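Local coordinates for beta-glucosidase (Pseudoalteromonas sp., PDB 3F95), which probably hydrolyses beta-glucosidic linkages as an exo-1,3/1,4-beta-glucanase, of which this chain is the extra C-terminal beta-sandwich domain, at residues 83-95 and 126-139. Residues are numbered along the deposited sequence; the frame is centred on the assembly and turned at random.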
loop_
_atom_site.group_PDB
_atom_site.type_symbol
_atom_site.label_atom_id
_atom_site.label_comp_id
_atom_site.label_asym_id
_atom_site.label_seq_id
_atom_site.Cartn_x
_atom_site.Cartn_y
_atom_site.Cartn_z
ATOM N N PHE A 83 14.130 11.545 -1.271
ATOM C CA PHE A 83 12.690 11.578 -1.032
ATOM C C PHE A 83 12.257 12.229 0.266
ATOM O O PHE A 83 11.090 12.147 0.615
ATOM C CB PHE A 83 12.075 10.175 -1.185
ATOM C CG PHE A 83 12.367 9.552 -2.497
ATOM C CD1 PHE A 83 11.820 10.086 -3.666
ATOM C CD2 PHE A 83 13.221 8.451 -2.583
ATOM C CE1 PHE A 83 12.110 9.537 -4.904
ATOM C CE2 PHE A 83 13.522 7.883 -3.821
ATOM C CZ PHE A 83 12.958 8.424 -4.988
ATOM N N SER A 84 13.170 12.914 0.962
ATOM C CA SER A 84 12.832 13.512 2.265
ATOM C C SER A 84 11.637 14.472 2.213
ATOM O O SER A 84 10.864 14.555 3.165
ATOM C CB SER A 84 14.051 14.190 2.903
ATOM O OG SER A 84 14.394 15.369 2.202
ATOM N N THR A 85 11.480 15.189 1.108
ATOM C CA THR A 85 10.269 15.986 0.878
ATOM C C THR A 85 9.469 15.474 -0.316
ATOM O O THR A 85 8.792 16.248 -1.000
ATOM C CB THR A 85 10.575 17.503 0.669
ATOM O OG1 THR A 85 11.716 17.654 -0.189
ATOM C CG2 THR A 85 10.868 18.178 1.995
ATOM N N GLY A 86 9.550 14.167 -0.552
ATOM C CA GLY A 86 8.890 13.530 -1.686
ATOM C C GLY A 86 7.581 12.848 -1.310
ATOM O O GLY A 86 6.933 13.189 -0.306
ATOM N N TYR A 87 7.208 11.869 -2.128
ATOM C CA TYR A 87 5.899 11.253 -2.078
ATOM C C TYR A 87 6.020 9.762 -2.273
ATOM O O TYR A 87 6.884 9.291 -3.027
ATOM C CB TYR A 87 5.023 11.748 -3.237
ATOM C CG TYR A 87 4.782 13.224 -3.195
ATOM C CD1 TYR A 87 3.593 13.727 -2.681
ATOM C CD2 TYR A 87 5.755 14.125 -3.660
ATOM C CE1 TYR A 87 3.370 15.083 -2.611
ATOM C CE2 TYR A 87 5.539 15.501 -3.592
ATOM C CZ TYR A 87 4.339 15.960 -3.074
ATOM O OH TYR A 87 4.099 17.314 -3.006
ATOM N N LEU A 88 5.129 9.020 -1.633
ATOM C CA LEU A 88 4.843 7.679 -2.131
ATOM C C LEU A 88 3.652 7.833 -3.073
ATOM O O LEU A 88 2.620 8.374 -2.676
ATOM C CB LEU A 88 4.515 6.709 -0.982
ATOM C CG LEU A 88 4.239 5.260 -1.444
ATOM C CD1 LEU A 88 5.566 4.589 -1.828
ATOM C CD2 LEU A 88 3.501 4.433 -0.385
ATOM N N GLU A 89 3.807 7.382 -4.312
ATOM C CA GLU A 89 2.703 7.383 -5.262
ATOM C C GLU A 89 2.239 5.966 -5.544
ATOM O O GLU A 89 3.052 5.046 -5.652
ATOM C CB GLU A 89 3.078 8.086 -6.573
ATOM C CG GLU A 89 1.947 8.068 -7.610
ATOM C CD GLU A 89 2.362 8.562 -9.002
ATOM O OE1 GLU A 89 2.582 9.771 -9.146
ATOM O OE2 GLU A 89 2.430 7.746 -9.953
ATOM N N LEU A 90 0.924 5.789 -5.659
ATOM C CA LEU A 90 0.381 4.484 -6.012
ATOM C C LEU A 90 -0.952 4.672 -6.711
ATOM O O LEU A 90 -1.571 5.720 -6.580
ATOM C CB LEU A 90 0.199 3.603 -4.760
ATOM C CG LEU A 90 -0.887 4.017 -3.733
ATOM C CD1 LEU A 90 -1.272 2.843 -2.805
ATOM C CD2 LEU A 90 -0.461 5.178 -2.904
ATOM N N LYS A 91 -1.384 3.681 -7.473
ATOM C CA LYS A 91 -2.766 3.675 -7.933
ATOM C C LYS A 91 -3.554 2.727 -7.021
ATOM O O LYS A 91 -3.047 1.675 -6.616
ATOM C CB LYS A 91 -2.856 3.248 -9.401
ATOM C CG LYS A 91 -2.071 4.206 -10.339
ATOM C CD LYS A 91 -2.178 3.781 -11.800
ATOM C CE LYS A 91 -1.431 4.782 -12.721
ATOM N NZ LYS A 91 0.038 4.737 -12.432
ATOM N N MET A 92 -4.765 3.131 -6.665
ATOM C CA MET A 92 -5.623 2.303 -5.798
ATOM C C MET A 92 -7.050 2.348 -6.320
ATOM O O MET A 92 -7.482 3.380 -6.869
ATOM C CB MET A 92 -5.556 2.815 -4.365
ATOM C CG MET A 92 -6.382 1.995 -3.359
ATOM S SD MET A 92 -6.414 2.667 -1.706
ATOM C CE MET A 92 -4.743 2.286 -1.176
ATOM N N ARG A 93 -7.783 1.239 -6.166
ATOM C CA ARG A 93 -9.215 1.199 -6.420
ATOM C C ARG A 93 -9.839 0.543 -5.186
ATOM O O ARG A 93 -9.401 -0.542 -4.775
ATOM C CB ARG A 93 -9.494 0.346 -7.659
ATOM C CG ARG A 93 -10.968 0.121 -7.964
ATOM C CD ARG A 93 -11.144 -0.750 -9.211
ATOM N NE ARG A 93 -10.650 -2.106 -8.943
ATOM C CZ ARG A 93 -10.455 -3.059 -9.852
ATOM N NH1 ARG A 93 -10.705 -2.839 -11.138
ATOM N NH2 ARG A 93 -9.999 -4.248 -9.466
ATOM N N ILE A 94 -10.829 1.179 -4.576
ATOM C CA ILE A 94 -11.475 0.563 -3.416
ATOM C C ILE A 94 -12.835 0.073 -3.878
ATOM O O ILE A 94 -13.757 0.875 -4.045
ATOM C CB ILE A 94 -11.587 1.543 -2.234
ATOM C CG1 ILE A 94 -10.179 2.048 -1.850
ATOM C CG2 ILE A 94 -12.317 0.873 -1.009
ATOM C CD1 ILE A 94 -10.213 3.040 -0.667
ATOM N N ASP A 95 -12.945 -1.233 -4.122
ATOM C CA ASP A 95 -14.222 -1.779 -4.597
ATOM C C ASP A 95 -15.212 -2.125 -3.490
ATOM O O ASP A 95 -16.417 -2.157 -3.721
ATOM C CB ASP A 95 -14.011 -2.938 -5.550
ATOM C CG ASP A 95 -13.237 -4.051 -4.917
ATOM O OD1 ASP A 95 -12.060 -3.829 -4.552
ATOM O OD2 ASP A 95 -13.799 -5.154 -4.794
ATOM N N MET A 126 -12.572 8.185 -3.279
ATOM C CA MET A 126 -12.480 6.800 -3.739
ATOM C C MET A 126 -13.846 6.110 -4.001
ATOM O O MET A 126 -13.907 4.982 -4.504
ATOM C CB MET A 126 -11.701 5.969 -2.702
ATOM C CG MET A 126 -10.262 6.476 -2.416
ATOM S SD MET A 126 -9.196 6.600 -3.867
ATOM C CE MET A 126 -8.882 4.877 -4.250
ATOM N N ALA A 127 -14.939 6.788 -3.646
ATOM C CA ALA A 127 -16.250 6.150 -3.512
ATOM C C ALA A 127 -16.848 5.719 -4.845
ATOM O O ALA A 127 -17.787 4.905 -4.877
ATOM C CB ALA A 127 -17.229 7.090 -2.769
ATOM N N ASP A 128 -16.301 6.237 -5.945
ATOM C CA ASP A 128 -16.729 5.794 -7.274
ATOM C C ASP A 128 -16.259 4.358 -7.616
ATOM O O ASP A 128 -16.644 3.821 -8.653
ATOM C CB ASP A 128 -16.315 6.781 -8.380
ATOM C CG ASP A 128 -14.806 6.949 -8.506
ATOM O OD1 ASP A 128 -14.049 6.183 -7.871
ATOM O OD2 ASP A 128 -14.367 7.862 -9.259
ATOM N N LYS A 129 -15.456 3.759 -6.731
ATOM C CA LYS A 129 -14.902 2.408 -6.926
ATOM C C LYS A 129 -14.090 2.302 -8.220
ATOM O O LYS A 129 -13.970 1.224 -8.807
ATOM C CB LYS A 129 -16.008 1.336 -6.891
ATOM C CG LYS A 129 -16.807 1.326 -5.589
ATOM C CD LYS A 129 -17.845 0.222 -5.571
ATOM C CE LYS A 129 -18.608 0.203 -4.252
ATOM N NZ LYS A 129 -19.490 1.408 -4.123
ATOM N N SER A 130 -13.531 3.428 -8.653
ATOM C CA SER A 130 -12.671 3.485 -9.821
ATOM C C SER A 130 -11.227 3.597 -9.366
ATOM O O SER A 130 -10.960 3.921 -8.214
ATOM C CB SER A 130 -12.999 4.707 -10.691
ATOM O OG SER A 130 -14.381 4.766 -10.983
ATOM N N TRP A 131 -10.305 3.351 -10.288
ATOM C CA TRP A 131 -8.886 3.576 -10.026
ATOM C C TRP A 131 -8.615 5.061 -9.884
ATOM O O TRP A 131 -9.227 5.879 -10.625
ATOM C CB TRP A 131 -8.016 3.034 -11.157
ATOM C CG TRP A 131 -7.899 1.543 -11.161
ATOM C CD1 TRP A 131 -8.633 0.654 -11.901
ATOM C CD2 TRP A 131 -6.966 0.765 -10.390
ATOM N NE1 TRP A 131 -8.214 -0.650 -11.631
ATOM C CE2 TRP A 131 -7.189 -0.604 -10.714
ATOM C CE3 TRP A 131 -5.965 1.093 -9.454
ATOM C CZ2 TRP A 131 -6.429 -1.656 -10.138
ATOM C CZ3 TRP A 131 -5.213 0.038 -8.869
ATOM C CH2 TRP A 131 -5.458 -1.311 -9.219
ATOM N N HIS A 132 -7.734 5.410 -8.941
ATOM C CA HIS A 132 -7.186 6.770 -8.777
ATOM C C HIS A 132 -5.699 6.714 -8.471
ATOM O O HIS A 132 -5.226 5.799 -7.779
ATOM C CB HIS A 132 -7.879 7.529 -7.654
ATOM C CG HIS A 132 -9.360 7.593 -7.838
ATOM N ND1 HIS A 132 -9.958 8.491 -8.696
ATOM C CD2 HIS A 132 -10.355 6.826 -7.338
ATOM C CE1 HIS A 132 -11.265 8.287 -8.698
ATOM N NE2 HIS A 132 -11.534 7.279 -7.885
ATOM N N THR A 133 -4.959 7.678 -8.997
ATOM C CA THR A 133 -3.557 7.808 -8.665
ATOM C C THR A 133 -3.435 8.712 -7.436
ATOM O O THR A 133 -3.842 9.881 -7.458
ATOM C CB THR A 133 -2.751 8.399 -9.836
ATOM O OG1 THR A 133 -2.979 7.602 -10.992
ATOM C CG2 THR A 133 -1.274 8.389 -9.510
ATOM N N LEU A 134 -2.889 8.151 -6.359
ATOM C CA LEU A 134 -2.763 8.866 -5.087
ATOM C C LEU A 134 -1.297 9.235 -4.852
ATOM O O LEU A 134 -0.400 8.373 -4.979
ATOM C CB LEU A 134 -3.283 7.980 -3.940
ATOM C CG LEU A 134 -4.723 7.460 -4.016
ATOM C CD1 LEU A 134 -5.034 6.574 -2.787
ATOM C CD2 LEU A 134 -5.726 8.665 -4.098
ATOM N N ALA A 135 -1.038 10.510 -4.561
ATOM C CA ALA A 135 0.300 10.964 -4.196
ATOM C C ALA A 135 0.328 11.297 -2.704
ATOM O O ALA A 135 -0.466 12.089 -2.214
ATOM C CB ALA A 135 0.769 12.170 -5.077
ATOM N N ILE A 136 1.204 10.625 -1.966
ATOM C CA ILE A 136 1.214 10.776 -0.511
ATOM C C ILE A 136 2.483 11.474 -0.022
ATOM O O ILE A 136 3.554 10.861 0.022
ATOM C CB ILE A 136 1.034 9.413 0.221
ATOM C CG1 ILE A 136 -0.263 8.745 -0.259
ATOM C CG2 ILE A 136 1.021 9.644 1.716
ATOM C CD1 ILE A 136 -0.413 7.278 0.136
ATOM N N PRO A 137 2.366 12.766 0.340
ATOM C CA PRO A 137 3.573 13.463 0.792
ATOM C C PRO A 137 4.111 12.756 2.027
ATOM O O PRO A 137 3.341 12.396 2.923
ATOM C CB PRO A 137 3.099 14.876 1.117
ATOM C CG PRO A 137 1.569 14.833 1.078
ATOM C CD PRO A 137 1.156 13.610 0.333
ATOM N N LEU A 138 5.415 12.512 2.043
ATOM C CA LEU A 138 6.020 11.747 3.140
ATOM C C LEU A 138 6.201 12.580 4.402
ATOM O O LEU A 138 6.258 12.049 5.516
ATOM C CB LEU A 138 7.346 11.119 2.690
ATOM C CG LEU A 138 7.219 10.104 1.535
ATOM C CD1 LEU A 138 8.568 9.497 1.174
ATOM C CD2 LEU A 138 6.196 8.995 1.857
ATOM N N HIS A 139 6.278 13.891 4.235
ATOM C CA HIS A 139 6.499 14.740 5.393
ATOM C C HIS A 139 5.485 15.866 5.550
ATOM O O HIS A 139 5.216 16.616 4.619
ATOM C CB HIS A 139 7.935 15.226 5.414
ATOM C CG HIS A 139 8.922 14.124 5.662
ATOM N ND1 HIS A 139 9.520 13.417 4.641
ATOM C CD2 HIS A 139 9.387 13.584 6.813
ATOM C CE1 HIS A 139 10.329 12.507 5.148
ATOM N NE2 HIS A 139 10.267 12.586 6.464
HETATM O O HOH W 1 7.209 14.833 1.767
HETATM O O HOH W 2 -11.837 3.669 -5.635
#
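One face of the Trp131 indole carries the aliphatic base of Arg93: CB of Arg93 sits 3.9 Å from the centroid of the five-membered ring, a CH-pi contact 16° off the ring normal, while the carbonyl of Lys91 meets the indole edge. Trp131 and Tyr87 stand near either end of an antiparallel pair, 87-94 with 132-137, in one sheet of the galactose-binding-like beta-sandwich; strand 161-171 borders 87-94 on its other side. CG of Arg93 stands anti to the backbone N (chi1 175°), which runs the chain across the indole; the bend at chi3 then leaves the guanidinium tilted 42° from the ring plane, with Trp131 NE1 and CE2 over one of its faces, toward its rim. At the far end of the strand pair, the Tyr87 ring leans obliquely on Pro137, its CE1 3.7 Å from Pro137 CB, and has the backbone N of Ile136 at its edge. Six backbone hydrogen bonds join Leu88, Leu90 and Met92 to Ile136, Leu134 and His132, and Leu138 N to Gly86 O (2.9 Å) extends the ladder. Between the aromatics, Lys91 runs alongside Thr133 and reaches Asp167 in a salt bridge. The opposite face is largely apolar, built from Leu88, Leu90, Met92, Leu134 and Ile136: Leu90 CD2 packs on Ile136 CD1 at 3.7 Å, and Met126, bent at chi2 and chi3, lays its CE against Met92 CB. Ile136 and Leu138 continue this layer onto strands 102-108 and 113-118. Where the strands part, a water accepts from Ile94 N and donates to the carbonyls of Met126 and Ser130. Asp128 OD1 closes an Asx turn with Ser130 N and, through its syn lone pair, accepts a hydrogen bond from His132 NE2 at 2.7 Å.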